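PDB 1N9W: aspartyl-tRNA synthetase 2 from Thermus thermophilus, which attaches L-aspartate to both tRNA(Asp) and tRNA(Asn), first activating the amino acid with ATP as Asp-AMP. Local coordinates for residues B[339-343]-B[344-348]; B[396-399]-B[400-404]; B[403-406]-B[407-411]. All coordinates share one frame; numbering follows the deposited sequence.

Contact 1 (B[339-343]-B[344-348]); sequences LLFRG and LEITS
Ile-346 leans back across the hairpin onto Leu-339 and Phe-341 with both of its branches. At CB, the longer branch is set between the backbone N and the carbonyl carbon (chi1 68°), which turns it over the first strand. CG1 lies 3.8 Å from Leu-339 CD2. Beyond it, the tip CD1 comes 3.6 Å from that same Leu-339 CD2 and equally close to Phe-341 CB, bridging the two residues. The shorter branch, CG2, which isoleucine owes to its branching at CB, adds a further contact on Phe-341 CB alone. Cutting this side chain back to an alanine is likely to leave a gap between Leu-339 CD2 and Phe-341 CB, with both less firmly held.

The two strands are a beta hairpin in the largely antiparallel sheet of the class II catalytic domain, joined by a type I' turn from Phe-341 to Leu-344 whose central residues, Arg-342 and Gly-343, both have positive phi; at Gly-343 a CB would run into the carbonyl O of the residue before it, so glycine fits. A classic beta bulge interrupts them: Ile-346 and Thr-347 both face Leu-339, whose O accepts from Ile-346 N (3.0 Å), almost in line with the carbonyl bond, while Leu-339 N donates to Thr-347 O. Within the bulge, Leu-339 CB and Thr-347 CB are pressed to 3.4 Å, tighter than usual, and Thr-347 OG1 is hydrogen-bonded to Glu-234. On the sheet's other face, Leu-340 CD2 approaches Glu-345 CB at 4.0 Å. Glu-345, predicted to bind ATP, gives it an aliphatic surface near the root of its acidic chain.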
loop_
_atom_site.group_PDB
_atom_site.type_symbol
_atom_site.label_atom_id
_atom_site.label_comp_id
_atom_site.label_asym_id
_atom_site.label_seq_id
_atom_site.Cartn_x
_atom_site.Cartn_y
_atom_site.Cartn_z
ATOM N N LEU B 339 20.896 7.507 -4.956
ATOM C CA LEU B 339 21.410 6.168 -4.694
ATOM C C LEU B 339 21.540 5.416 -6.009
ATOM O O LEU B 339 20.592 5.346 -6.791
ATOM C CB LEU B 339 20.482 5.402 -3.749
ATOM C CG LEU B 339 20.825 3.922 -3.548
ATOM C CD1 LEU B 339 22.241 3.785 -2.998
ATOM C CD2 LEU B 339 19.817 3.285 -2.605
ATOM N N LEU B 340 22.723 4.874 -6.260
ATOM C CA LEU B 340 22.954 4.109 -7.471
ATOM C C LEU B 340 23.006 2.643 -7.116
ATOM O O LEU B 340 23.791 2.229 -6.264
ATOM C CB LEU B 340 24.275 4.510 -8.128
ATOM C CG LEU B 340 24.342 5.920 -8.702
ATOM C CD1 LEU B 340 25.701 6.118 -9.362
ATOM C CD2 LEU B 340 23.221 6.118 -9.712
ATOM N N PHE B 341 22.153 1.859 -7.759
ATOM C CA PHE B 341 22.113 0.430 -7.508
ATOM C C PHE B 341 22.513 -0.290 -8.781
ATOM O O PHE B 341 21.802 -0.245 -9.783
ATOM C CB PHE B 341 20.708 0.010 -7.073
ATOM C CG PHE B 341 20.554 -1.467 -6.852
ATOM C CD1 PHE B 341 21.458 -2.169 -6.055
ATOM C CD2 PHE B 341 19.490 -2.155 -7.423
ATOM C CE1 PHE B 341 21.295 -3.530 -5.826
ATOM C CE2 PHE B 341 19.321 -3.513 -7.199
ATOM C CZ PHE B 341 20.226 -4.206 -6.401
ATOM N N ARG B 342 23.666 -0.945 -8.739
ATOM C CA ARG B 342 24.169 -1.667 -9.903
ATOM C C ARG B 342 24.154 -0.808 -11.168
ATOM O O ARG B 342 23.846 -1.296 -12.253
ATOM C CB ARG B 342 23.353 -2.953 -10.114
ATOM C CG ARG B 342 23.720 -4.057 -9.132
ATOM C CD ARG B 342 22.862 -5.312 -9.262
ATOM N NE ARG B 342 23.380 -6.357 -8.374
ATOM C CZ ARG B 342 22.765 -7.505 -8.103
ATOM N NH1 ARG B 342 21.582 -7.786 -8.649
ATOM N NH2 ARG B 342 23.337 -8.374 -7.277
ATOM N N GLY B 343 24.473 0.475 -11.018
ATOM C CA GLY B 343 24.523 1.365 -12.168
ATOM C C GLY B 343 23.279 2.176 -12.468
ATOM O O GLY B 343 23.312 3.084 -13.301
ATOM N N LEU B 344 22.180 1.858 -11.797
ATOM C CA LEU B 344 20.937 2.577 -12.035
ATOM C C LEU B 344 20.519 3.408 -10.826
ATOM O O LEU B 344 20.683 2.989 -9.678
ATOM C CB LEU B 344 19.828 1.588 -12.394
ATOM C CG LEU B 344 18.500 2.188 -12.848
ATOM C CD1 LEU B 344 18.725 3.045 -14.092
ATOM C CD2 LEU B 344 17.509 1.070 -13.133
ATOM N N GLU B 345 19.991 4.596 -11.089
ATOM C CA GLU B 345 19.539 5.467 -10.018
ATOM C C GLU B 345 18.182 4.964 -9.532
ATOM O O GLU B 345 17.198 5.002 -10.268
ATOM C CB GLU B 345 19.426 6.915 -10.519
ATOM C CG GLU B 345 18.856 7.885 -9.493
ATOM C CD GLU B 345 17.402 8.239 -9.764
ATOM O OE1 GLU B 345 17.143 8.991 -10.731
ATOM O OE2 GLU B 345 16.515 7.759 -9.019
ATOM N N ILE B 346 18.141 4.475 -8.298
ATOM C CA ILE B 346 16.901 3.956 -7.730
ATOM C C ILE B 346 16.388 4.858 -6.619
ATOM O O ILE B 346 15.361 4.570 -6.007
ATOM C CB ILE B 346 17.089 2.549 -7.139
ATOM C CG1 ILE B 346 17.993 2.620 -5.907
ATOM C CG2 ILE B 346 17.659 1.615 -8.196
ATOM C CD1 ILE B 346 18.011 1.358 -5.074
ATOM N N THR B 347 17.104 5.943 -6.349
ATOM C CA THR B 347 16.696 6.860 -5.296
ATOM C C THR B 347 17.201 8.268 -5.517
ATOM O O THR B 347 18.298 8.482 -6.033
ATOM C CB THR B 347 17.200 6.391 -3.916
ATOM O OG1 THR B 347 16.678 5.087 -3.635
ATOM C CG2 THR B 347 16.750 7.360 -2.823
ATOM N N SER B 348 16.387 9.232 -5.115
ATOM C CA SER B 348 16.755 10.627 -5.243
ATOM C C SER B 348 16.054 11.416 -4.150
ATOM O O SER B 348 14.825 11.418 -4.066
ATOM C CB SER B 348 16.346 11.161 -6.614
ATOM O OG SER B 348 16.795 12.491 -6.774
#

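Contact 2 (B[396-399]-B[400-404]); sequences RLTQ and KLLGL
Gln-399 and Leu-404 meet where the chain leaves the helix, the glutamine's side chain running beside the leucine's backbone. CG of Gln-399 stands anti to the backbone N (chi1 -174°), and a bend at chi2 brings the amide round to Leu-404, where NE2 makes a weak hydrogen bond of 3.3 Å to Leu-404 O. In addition, the Gln-399 backbone O receives Leu-404 N in a nearly straight bond of 3.1 Å. This 6→1 bond, with a positive-phi glycine, Gly-403, just before its donor, is consistent with a Schellman-like helix end; Gly-403 is the first residue to leave helical phi/psi, and its positive phi favours glycine. Gln-399 is thus joined to Leu-404 through both its backbone and its side chain, which suits a long, polar residue. Leu-404 folds back over the last turn, its CD1 lying 3.8 Å from Gln-399 CA.

Two further pairs lie side by side along the helix. Thr-398 and Leu-402, one turn apart, point the same way, Thr-398 CG2 touching Leu-402 CD1 at 3.8 Å. The threonine's methyl thereby serves the apolar side, while its OG1 bonds back to Ala-394 O. Gln-399 and Lys-400 also run alongside each other, with the aliphatic Lys-400 CE 4.1 Å from Gln-399 NE2.

The helix follows strand 387-393 as in motif 3 of class II synthetases, and its Arg-396, predicted to bind ATP, reaches Glu-345 O. Leu-397 and Leu-401 turn to the 336-341 and 344-351 hairpin, touching Phe-341, whereas Thr-398, Leu-402 and Leu-404 pack against helix 119-141.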
loop_
_atom_site.group_PDB
_atom_site.type_symbol
_atom_site.label_atom_id
_atom_site.label_comp_id
_atom_site.label_asym_id
_atom_site.label_seq_id
_atom_site.Cartn_x
_atom_site.Cartn_y
_atom_site.Cartn_z
ATOM N N ARG B 396 12.644 -0.140 -10.727
ATOM C CA ARG B 396 14.078 -0.161 -11.027
ATOM C C ARG B 396 14.815 -1.029 -10.032
ATOM O O ARG B 396 15.697 -1.807 -10.399
ATOM C CB ARG B 396 14.662 1.244 -10.980
ATOM C CG ARG B 396 14.309 2.076 -12.167
ATOM C CD ARG B 396 14.973 3.422 -12.073
ATOM N NE ARG B 396 14.776 4.162 -13.311
ATOM C CZ ARG B 396 15.211 5.397 -13.529
ATOM N NH1 ARG B 396 15.879 6.057 -12.588
ATOM N NH2 ARG B 396 14.970 5.973 -14.697
ATOM N N LEU B 397 14.458 -0.877 -8.763
ATOM C CA LEU B 397 15.081 -1.665 -7.722
ATOM C C LEU B 397 14.857 -3.138 -8.033
ATOM O O LEU B 397 15.797 -3.930 -8.061
ATOM C CB LEU B 397 14.464 -1.320 -6.369
ATOM C CG LEU B 397 14.865 -2.184 -5.172
ATOM C CD1 LEU B 397 16.385 -2.237 -5.032
ATOM C CD2 LEU B 397 14.223 -1.593 -3.937
ATOM N N THR B 398 13.600 -3.486 -8.287
ATOM C CA THR B 398 13.207 -4.862 -8.587
ATOM C C THR B 398 13.925 -5.374 -9.823
ATOM O O THR B 398 14.403 -6.507 -9.855
ATOM C CB THR B 398 11.678 -4.965 -8.836
ATOM O OG1 THR B 398 10.971 -4.627 -7.636
ATOM C CG2 THR B 398 11.292 -6.369 -9.269
ATOM N N GLN B 399 13.982 -4.527 -10.844
ATOM C CA GLN B 399 14.630 -4.872 -12.102
ATOM C C GLN B 399 16.095 -5.237 -11.889
ATOM O O GLN B 399 16.539 -6.334 -12.239
ATOM C CB GLN B 399 14.549 -3.693 -13.068
ATOM C CG GLN B 399 15.058 -3.989 -14.462
ATOM C CD GLN B 399 15.905 -2.860 -15.009
ATOM O OE1 GLN B 399 15.593 -1.683 -14.817
ATOM N NE2 GLN B 399 16.982 -3.212 -15.702
ATOM N N LYS B 400 16.845 -4.307 -11.316
ATOM C CA LYS B 400 18.256 -4.527 -11.070
ATOM C C LYS B 400 18.535 -5.641 -10.072
ATOM O O LYS B 400 19.543 -6.344 -10.175
ATOM C CB LYS B 400 18.915 -3.216 -10.624
ATOM C CG LYS B 400 19.254 -2.315 -11.797
ATOM C CD LYS B 400 20.293 -3.008 -12.683
ATOM C CE LYS B 400 20.527 -2.271 -13.982
ATOM N NZ LYS B 400 21.635 -2.894 -14.750
ATOM N N LEU B 401 17.633 -5.821 -9.116
ATOM C CA LEU B 401 17.789 -6.863 -8.102
ATOM C C LEU B 401 17.673 -8.248 -8.723
ATOM O O LEU B 401 18.391 -9.171 -8.343
ATOM C CB LEU B 401 16.710 -6.714 -7.029
ATOM C CG LEU B 401 16.763 -7.670 -5.835
ATOM C CD1 LEU B 401 17.957 -7.322 -4.964
ATOM C CD2 LEU B 401 15.479 -7.553 -5.012
ATOM N N LEU B 402 16.762 -8.390 -9.679
ATOM C CA LEU B 402 16.531 -9.679 -10.315
ATOM C C LEU B 402 17.262 -9.904 -11.636
ATOM O O LEU B 402 17.098 -10.950 -12.268
ATOM C CB LEU B 402 15.027 -9.879 -10.516
ATOM C CG LEU B 402 14.236 -9.799 -9.211
ATOM C CD1 LEU B 402 12.745 -9.862 -9.488
ATOM C CD2 LEU B 402 14.674 -10.928 -8.296
ATOM N N GLY B 403 18.062 -8.925 -12.054
ATOM C CA GLY B 403 18.807 -9.051 -13.294
ATOM C C GLY B 403 17.904 -9.156 -14.504
ATOM O O GLY B 403 18.137 -9.962 -15.401
ATOM N N LEU B 404 16.869 -8.328 -14.538
ATOM C CA LEU B 404 15.925 -8.361 -15.645
ATOM C C LEU B 404 16.350 -7.444 -16.789
ATOM O O LEU B 404 17.024 -6.435 -16.571
ATOM C CB LEU B 404 14.538 -7.957 -15.140
ATOM C CG LEU B 404 14.096 -8.631 -13.834
ATOM C CD1 LEU B 404 12.847 -7.950 -13.303
ATOM C CD2 LEU B 404 13.858 -10.108 -14.062
#

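Contact 3 (B[403-406]-B[407-411]); sequences GLPN and VRYAR
Just after Asn-406 the backbone coils into a short 3-10 segment, 407-410, with Tyr-409 N donating to Asn-406 O over 3.3 Å from above the carbonyl plane. The side chain of Asn-406 adds a second link: its CG sits between the backbone N and the carbonyl carbon (chi1 58°), which folds OD1 forward to Arg-408 N. At 2.9 Å this bond is weak because it is bent, with an N-H...O angle of 128°, yet it gives the outline of an Asx turn, for which the short amide of asparagine is well suited. The same OD1 lies against the aliphatic start of Arg-408 and at the edge of the Tyr-409 ring, 3.2 Å from CD1. Amide and ring stand 76° apart and cross at about a right angle.

Over one face of that ring comes Pro-405. Its CD makes a CH-pi contact, 4.1 Å from the ring centroid and offset toward the rim, and CG lies near CE2 and CZ. A rigid proline ring offers the aromatic face a fixed set of C-H groups. Leu-404 CD1 meets Tyr-409 at CB instead, at 4.0 Å.

The loop lies against the helix it leaves: Val-407 touches Glu-395 and Gln-399 of helix 394-402, Ala-410 packs on Glu-395 and Thr-398, and Arg-411 forms salt bridges with Glu-395 and Glu-213.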
loop_
_atom_site.group_PDB
_atom_site.type_symbol
_atom_site.label_atom_id
_atom_site.label_comp_id
_atom_site.label_asym_id
_atom_site.label_seq_id
_atom_site.Cartn_x
_atom_site.Cartn_y
_atom_site.Cartn_z
ATOM N N GLY B 403 18.062 -8.925 -12.054
ATOM C CA GLY B 403 18.807 -9.051 -13.294
ATOM C C GLY B 403 17.904 -9.156 -14.504
ATOM O O GLY B 403 18.137 -9.962 -15.401
ATOM N N LEU B 404 16.869 -8.328 -14.538
ATOM C CA LEU B 404 15.925 -8.361 -15.645
ATOM C C LEU B 404 16.350 -7.444 -16.789
ATOM O O LEU B 404 17.024 -6.435 -16.571
ATOM C CB LEU B 404 14.538 -7.957 -15.140
ATOM C CG LEU B 404 14.096 -8.631 -13.834
ATOM C CD1 LEU B 404 12.847 -7.950 -13.303
ATOM C CD2 LEU B 404 13.858 -10.108 -14.062
ATOM N N PRO B 405 15.965 -7.795 -18.025
ATOM C CA PRO B 405 16.285 -7.020 -19.225
ATOM C C PRO B 405 16.008 -5.534 -19.040
ATOM O O PRO B 405 16.933 -4.727 -18.961
ATOM C CB PRO B 405 15.381 -7.640 -20.280
ATOM C CG PRO B 405 15.375 -9.079 -19.884
ATOM C CD PRO B 405 15.212 -9.014 -18.378
ATOM N N ASN B 406 14.727 -5.181 -18.980
ATOM C CA ASN B 406 14.322 -3.793 -18.801
ATOM C C ASN B 406 13.292 -3.646 -17.678
ATOM O O ASN B 406 12.791 -4.634 -17.140
ATOM C CB ASN B 406 13.760 -3.232 -20.104
ATOM C CG ASN B 406 12.585 -4.024 -20.614
ATOM O OD1 ASN B 406 11.509 -4.020 -20.013
ATOM N ND2 ASN B 406 12.782 -4.725 -21.727
ATOM N N VAL B 407 12.978 -2.401 -17.341
ATOM C CA VAL B 407 12.043 -2.089 -16.270
ATOM C C VAL B 407 10.610 -2.580 -16.471
ATOM O O VAL B 407 9.882 -2.785 -15.498
ATOM C CB VAL B 407 12.013 -0.560 -16.017
ATOM C CG1 VAL B 407 11.254 0.140 -17.133
ATOM C CG2 VAL B 407 11.395 -0.266 -14.674
ATOM N N ARG B 408 10.202 -2.770 -17.721
ATOM C CA ARG B 408 8.838 -3.218 -18.009
ATOM C C ARG B 408 8.548 -4.607 -17.441
ATOM O O ARG B 408 7.388 -4.982 -17.267
ATOM C CB ARG B 408 8.588 -3.211 -19.521
ATOM C CG ARG B 408 9.032 -1.924 -20.213
ATOM C CD ARG B 408 8.472 -1.797 -21.629
ATOM N NE ARG B 408 7.050 -1.449 -21.625
ATOM C CZ ARG B 408 6.323 -1.226 -22.718
ATOM N NH1 ARG B 408 6.884 -1.316 -23.919
ATOM N NH2 ARG B 408 5.036 -0.910 -22.615
ATOM N N TYR B 409 9.612 -5.358 -17.155
ATOM C CA TYR B 409 9.505 -6.706 -16.602
ATOM C C TYR B 409 9.118 -6.718 -15.125
ATOM O O TYR B 409 8.876 -7.780 -14.553
ATOM C CB TYR B 409 10.828 -7.460 -16.776
ATOM C CG TYR B 409 11.061 -7.997 -18.170
ATOM C CD1 TYR B 409 11.050 -7.148 -19.276
ATOM C CD2 TYR B 409 11.273 -9.360 -18.387
ATOM C CE1 TYR B 409 11.240 -7.639 -20.564
ATOM C CE2 TYR B 409 11.464 -9.864 -19.674
ATOM C CZ TYR B 409 11.444 -8.997 -20.758
ATOM O OH TYR B 409 11.613 -9.476 -22.038
ATOM N N ALA B 410 9.068 -5.541 -14.509
ATOM C CA ALA B 410 8.712 -5.427 -13.098
ATOM C C ALA B 410 7.381 -4.705 -12.966
ATOM O O ALA B 410 6.956 -4.351 -11.867
ATOM C CB ALA B 410 9.794 -4.663 -12.352
ATOM N N ARG B 411 6.731 -4.499 -14.103
ATOM C CA ARG B 411 5.451 -3.806 -14.173
ATOM C C ARG B 411 4.418 -4.808 -14.710
ATOM O O ARG B 411 4.696 -5.533 -15.669
ATOM C CB ARG B 411 5.602 -2.610 -15.122
ATOM C CG ARG B 411 4.459 -1.613 -15.142
ATOM C CD ARG B 411 4.441 -0.744 -13.895
ATOM N NE ARG B 411 3.477 0.353 -14.015
ATOM C CZ ARG B 411 3.197 1.221 -13.045
ATOM N NH1 ARG B 411 3.803 1.130 -11.869
ATOM N NH2 ARG B 411 2.310 2.183 -13.254
#

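From the N terminus, contact 1 comes first, closing the tight turn between strands 336-341 and 344-351. The chain then passes through helices 356-364 and 374-377 and strand 387-393 before contact 2 takes it to the end of helix 394-402. Contact 3 begins on Gly-403 and Leu-404, which contact 2 shares, and coils the exit loop back along that helix. Contact 1 closes before the others open, whereas contact 3 starts where contact 2 ends; none is nested inside another. Contacts 1 and 2 meet directly, with Phe-341 against Lys-400 and Arg-342 NH1 probably bonded to Lys-400 O, while Gln-399 packs on Asn-406 between contacts 2 and 3. The helix thus stands between hairpin and loop.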